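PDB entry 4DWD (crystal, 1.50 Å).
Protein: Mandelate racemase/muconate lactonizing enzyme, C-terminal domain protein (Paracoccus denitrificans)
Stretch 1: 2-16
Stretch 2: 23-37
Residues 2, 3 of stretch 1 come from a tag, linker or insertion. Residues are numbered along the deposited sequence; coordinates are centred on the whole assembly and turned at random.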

# COMPACT_ATOMS: atom_id res chain seq x y z
N SER B 2 25.99 42.81 -18.86
CA SER B 2 24.91 42.46 -19.82
C SER B 2 23.62 43.19 -19.48
O SER B 2 23.58 44.05 -18.60
CB SER B 2 24.69 40.95 -19.87
OG SER B 2 23.69 40.56 -20.81
N LEU B 3 22.56 42.82 -20.19
CA LEU B 3 21.32 43.58 -20.24
C LEU B 3 20.55 43.60 -18.92
O LEU B 3 20.13 42.55 -18.41
CB LEU B 3 20.44 43.03 -21.36
CG LEU B 3 19.28 43.92 -21.82
CD1 LEU B 3 19.75 45.30 -22.26
CD2 LEU B 3 18.52 43.21 -22.92
N LYS B 4 20.37 44.80 -18.38
CA LYS B 4 19.66 45.00 -17.11
C LYS B 4 18.21 45.41 -17.35
O LYS B 4 17.87 46.01 -18.36
CB LYS B 4 20.37 46.02 -16.22
CG LYS B 4 21.65 45.49 -15.58
CD LYS B 4 22.34 46.54 -14.72
CE LYS B 4 23.45 45.93 -13.88
NZ LYS B 4 24.49 45.24 -14.70
N ILE B 5 17.37 45.07 -16.38
CA ILE B 5 15.96 45.43 -16.38
C ILE B 5 15.80 46.87 -15.89
O ILE B 5 16.32 47.23 -14.83
CB ILE B 5 15.19 44.48 -15.46
CG1 ILE B 5 15.28 43.04 -15.99
CG2 ILE B 5 13.75 44.95 -15.28
CD1 ILE B 5 14.92 41.99 -14.94
N ALA B 6 15.09 47.69 -16.65
CA ALA B 6 14.92 49.10 -16.31
C ALA B 6 13.59 49.36 -15.62
O ALA B 6 13.51 50.14 -14.66
CB ALA B 6 15.05 49.97 -17.55
N LYS B 7 12.54 48.71 -16.11
CA LYS B 7 11.19 49.01 -15.68
C LYS B 7 10.30 47.77 -15.78
O LYS B 7 10.38 47.02 -16.75
CB LYS B 7 10.62 50.14 -16.55
CG LYS B 7 9.31 50.71 -16.05
CD LYS B 7 8.95 52.01 -16.76
CE LYS B 7 7.68 52.60 -16.15
NZ LYS B 7 7.59 54.07 -16.35
N VAL B 8 9.45 47.59 -14.78
CA VAL B 8 8.45 46.53 -14.79
C VAL B 8 7.09 47.19 -14.58
O VAL B 8 6.87 47.88 -13.58
CB VAL B 8 8.71 45.48 -13.69
CG1 VAL B 8 7.59 44.43 -13.68
CG2 VAL B 8 10.07 44.81 -13.86
N GLU B 9 6.18 47.01 -15.54
CA GLU B 9 4.85 47.61 -15.47
C GLU B 9 3.78 46.54 -15.41
O GLU B 9 3.84 45.55 -16.15
CB GLU B 9 4.56 48.43 -16.71
CG GLU B 9 5.36 49.70 -16.85
CD GLU B 9 5.17 50.27 -18.23
OE1 GLU B 9 4.13 50.91 -18.48
OE2 GLU B 9 6.02 50.02 -19.08
N ALA B 10 2.79 46.76 -14.55
CA ALA B 10 1.64 45.87 -14.41
C ALA B 10 0.42 46.57 -15.02
O ALA B 10 0.04 47.65 -14.57
CB ALA B 10 1.39 45.54 -12.94
N LEU B 11 -0.18 45.95 -16.04
CA LEU B 11 -1.22 46.60 -16.85
C LEU B 11 -2.51 45.79 -16.89
O LEU B 11 -2.51 44.61 -17.26
CB LEU B 11 -0.70 46.78 -18.28
CG LEU B 11 0.60 47.58 -18.47
CD1 LEU B 11 1.01 47.56 -19.94
CD2 LEU B 11 0.46 49.01 -17.95
N SER B 12 -3.61 46.44 -16.53
CA SER B 12 -4.95 45.88 -16.68
C SER B 12 -5.50 46.46 -17.98
O SER B 12 -5.62 47.68 -18.11
CB SER B 12 -5.83 46.27 -15.48
OG SER B 12 -7.19 45.92 -15.70
N VAL B 13 -5.82 45.58 -18.93
CA VAL B 13 -6.14 46.00 -20.30
C VAL B 13 -7.53 45.54 -20.75
O VAL B 13 -7.85 44.35 -20.67
CB VAL B 13 -5.06 45.49 -21.28
CG1 VAL B 13 -5.33 45.95 -22.71
CG2 VAL B 13 -3.67 45.96 -20.83
N ALA B 14 -8.35 46.48 -21.21
CA ALA B 14 -9.65 46.20 -21.79
C ALA B 14 -9.46 45.55 -23.16
O ALA B 14 -8.77 46.10 -24.01
CB ALA B 14 -10.46 47.49 -21.91
N MSE B 15 -10.06 44.37 -23.35
CA MSE B 15 -9.82 43.58 -24.57
C MSE B 15 -11.02 43.52 -25.48
O MSE B 15 -12.17 43.45 -25.01
CB MSE B 15 -9.46 42.15 -24.14
CG MSE B 15 -8.15 42.11 -23.36
SE MSE B 15 -6.56 42.36 -24.49
CE MSE B 15 -6.47 40.56 -25.27
N GLY B 16 -10.77 43.53 -26.78
CA GLY B 16 -11.81 43.35 -27.80
C GLY B 16 -12.92 44.38 -27.72
O GLY B 16 -12.69 45.53 -27.33
N PRO B 23 -13.61 40.25 -20.14
CA PRO B 23 -13.44 41.51 -20.87
C PRO B 23 -12.10 42.20 -20.61
O PRO B 23 -11.71 43.04 -21.43
CB PRO B 23 -14.60 42.37 -20.36
CG PRO B 23 -14.91 41.83 -19.01
CD PRO B 23 -14.68 40.35 -19.12
N THR B 24 -11.42 41.89 -19.51
CA THR B 24 -10.08 42.47 -19.26
C THR B 24 -9.00 41.44 -18.98
O THR B 24 -9.27 40.36 -18.44
CB THR B 24 -10.03 43.58 -18.16
OG1 THR B 24 -10.04 42.98 -16.86
CG2 THR B 24 -11.18 44.57 -18.30
N SER B 25 -7.79 41.80 -19.37
CA SER B 25 -6.63 40.95 -19.25
C SER B 25 -5.56 41.61 -18.38
O SER B 25 -5.67 42.80 -18.03
CB SER B 25 -6.08 40.61 -20.64
OG SER B 25 -7.02 39.81 -21.33
N ALA B 26 -4.57 40.81 -18.02
CA ALA B 26 -3.54 41.23 -17.09
C ALA B 26 -2.15 40.95 -17.69
O ALA B 26 -1.74 39.79 -17.85
CB ALA B 26 -3.71 40.51 -15.76
N PHE B 27 -1.45 42.03 -18.02
CA PHE B 27 -0.15 41.91 -18.69
C PHE B 27 0.95 42.54 -17.86
O PHE B 27 0.70 43.43 -17.04
CB PHE B 27 -0.19 42.55 -20.09
CG PHE B 27 -1.20 41.92 -21.01
CD1 PHE B 27 -1.03 40.61 -21.44
CD2 PHE B 27 -2.33 42.63 -21.43
CE1 PHE B 27 -1.96 40.02 -22.30
CE2 PHE B 27 -3.27 42.05 -22.28
CZ PHE B 27 -3.08 40.74 -22.71
N VAL B 28 2.16 42.04 -18.08
CA VAL B 28 3.36 42.64 -17.50
C VAL B 28 4.25 43.07 -18.66
O VAL B 28 4.54 42.27 -19.56
CB VAL B 28 4.10 41.66 -16.55
CG1 VAL B 28 5.42 42.25 -16.08
CG2 VAL B 28 3.23 41.33 -15.35
N ARG B 29 4.65 44.34 -18.67
CA ARG B 29 5.60 44.83 -19.65
C ARG B 29 6.91 45.12 -18.94
O ARG B 29 6.94 45.92 -18.00
CB ARG B 29 5.07 46.08 -20.37
CG ARG B 29 6.10 46.68 -21.32
CD ARG B 29 5.54 47.76 -22.22
NE ARG B 29 4.94 48.86 -21.47
CZ ARG B 29 4.06 49.70 -21.99
NH1 ARG B 29 3.66 49.57 -23.25
NH2 ARG B 29 3.55 50.68 -21.25
N ILE B 30 7.97 44.45 -19.38
CA ILE B 30 9.31 44.69 -18.83
C ILE B 30 10.17 45.37 -19.89
O ILE B 30 10.31 44.86 -21.00
CB ILE B 30 9.98 43.39 -18.31
CG1 ILE B 30 9.05 42.69 -17.31
CG2 ILE B 30 11.34 43.70 -17.67
CD1 ILE B 30 9.64 41.49 -16.58
N THR B 31 10.77 46.51 -19.52
CA THR B 31 11.62 47.27 -20.42
C THR B 31 13.05 47.15 -19.92
O THR B 31 13.31 47.35 -18.73
CB THR B 31 11.19 48.74 -20.49
OG1 THR B 31 9.79 48.79 -20.82
CG2 THR B 31 11.99 49.50 -21.55
N ALA B 32 13.95 46.79 -20.82
CA ALA B 32 15.37 46.69 -20.49
C ALA B 32 16.02 48.07 -20.64
O ALA B 32 15.41 49.00 -21.20
CB ALA B 32 16.05 45.68 -21.38
N GLU B 33 17.25 48.19 -20.15
CA GLU B 33 17.97 49.45 -20.20
C GLU B 33 18.21 49.96 -21.63
O GLU B 33 18.40 51.16 -21.83
CB GLU B 33 19.29 49.36 -19.42
CG GLU B 33 20.27 48.31 -19.95
CD GLU B 33 21.55 48.22 -19.13
OE1 GLU B 33 22.07 49.26 -18.65
OE2 GLU B 33 22.06 47.08 -18.99
N ASP B 34 18.19 49.06 -22.61
CA ASP B 34 18.39 49.44 -24.01
C ASP B 34 17.09 49.77 -24.74
O ASP B 34 17.09 50.01 -25.95
CB ASP B 34 19.18 48.36 -24.78
CG ASP B 34 18.38 47.08 -24.99
OD1 ASP B 34 17.30 46.91 -24.38
OD2 ASP B 34 18.85 46.23 -25.78
N GLY B 35 15.97 49.78 -24.00
CA GLY B 35 14.67 50.11 -24.58
C GLY B 35 13.89 48.93 -25.16
O GLY B 35 12.73 49.08 -25.54
N THR B 36 14.51 47.76 -25.22
CA THR B 36 13.76 46.59 -25.68
C THR B 36 12.70 46.21 -24.64
O THR B 36 12.86 46.47 -23.44
CB THR B 36 14.66 45.38 -25.99
OG1 THR B 36 15.39 45.02 -24.81
CG2 THR B 36 15.64 45.70 -27.12
N VAL B 37 11.62 45.60 -25.12
CA VAL B 37 10.45 45.32 -24.30
C VAL B 37 10.11 43.83 -24.35
O VAL B 37 10.17 43.21 -25.40
CB VAL B 37 9.23 46.14 -24.79
CG1 VAL B 37 7.95 45.72 -24.09
CG2 VAL B 37 9.48 47.63 -24.56
O HOH W 1 8.17 48.47 -18.63
O HOH W 2 -7.38 43.25 -16.00

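The apolar contacts lie on both faces of an antiparallel pair of strands (5-14 and 24-32, 162° between their directions). On one face, Val8 CG1 meets Val28 CG1 at 3.9 Å, and Ile5 CG2 meets Ile30 CG2 at 3.6 Å. On the other, Val13 CG2 reaches Phe27 CD2 at 3.6 Å; selenomethionine Met15 approaches the same ring edge-on, its SE 5.2 Å from the ring centroid and 88° off the normal.

The backbone fixes this register. Leu11 and Phe27 exchange two hydrogen bonds, N to O, each 2.9 Å and nearly straight (167° and 175°); Val13 with Ser25 and Glu9 with Arg29 repeat the pattern. Between Ile5 and Lys7 the register slips by one residue, a beta bulge in which Thr31 O accepts from both Ala6 N (2.8 Å) and Lys7 N (3.1 Å).

Outward, charge takes over. The Glu9 carboxylate grips the Arg29 guanidinium as a two-pronged salt bridge, OE1 to NH2 at 2.8 Å and OE2 to NE at 2.9 Å, while Leu11 CD1 covers one guanidinium face. Water 2 accepts from Ser12 OG and Thr24 OG1, which are too far apart (4.3 Å) to bond directly. Beyond the bulge, Glu33 closes the edge: its OE2 accepts from Lys4 N and its N donates to Lys4 O, both 2.9 Å.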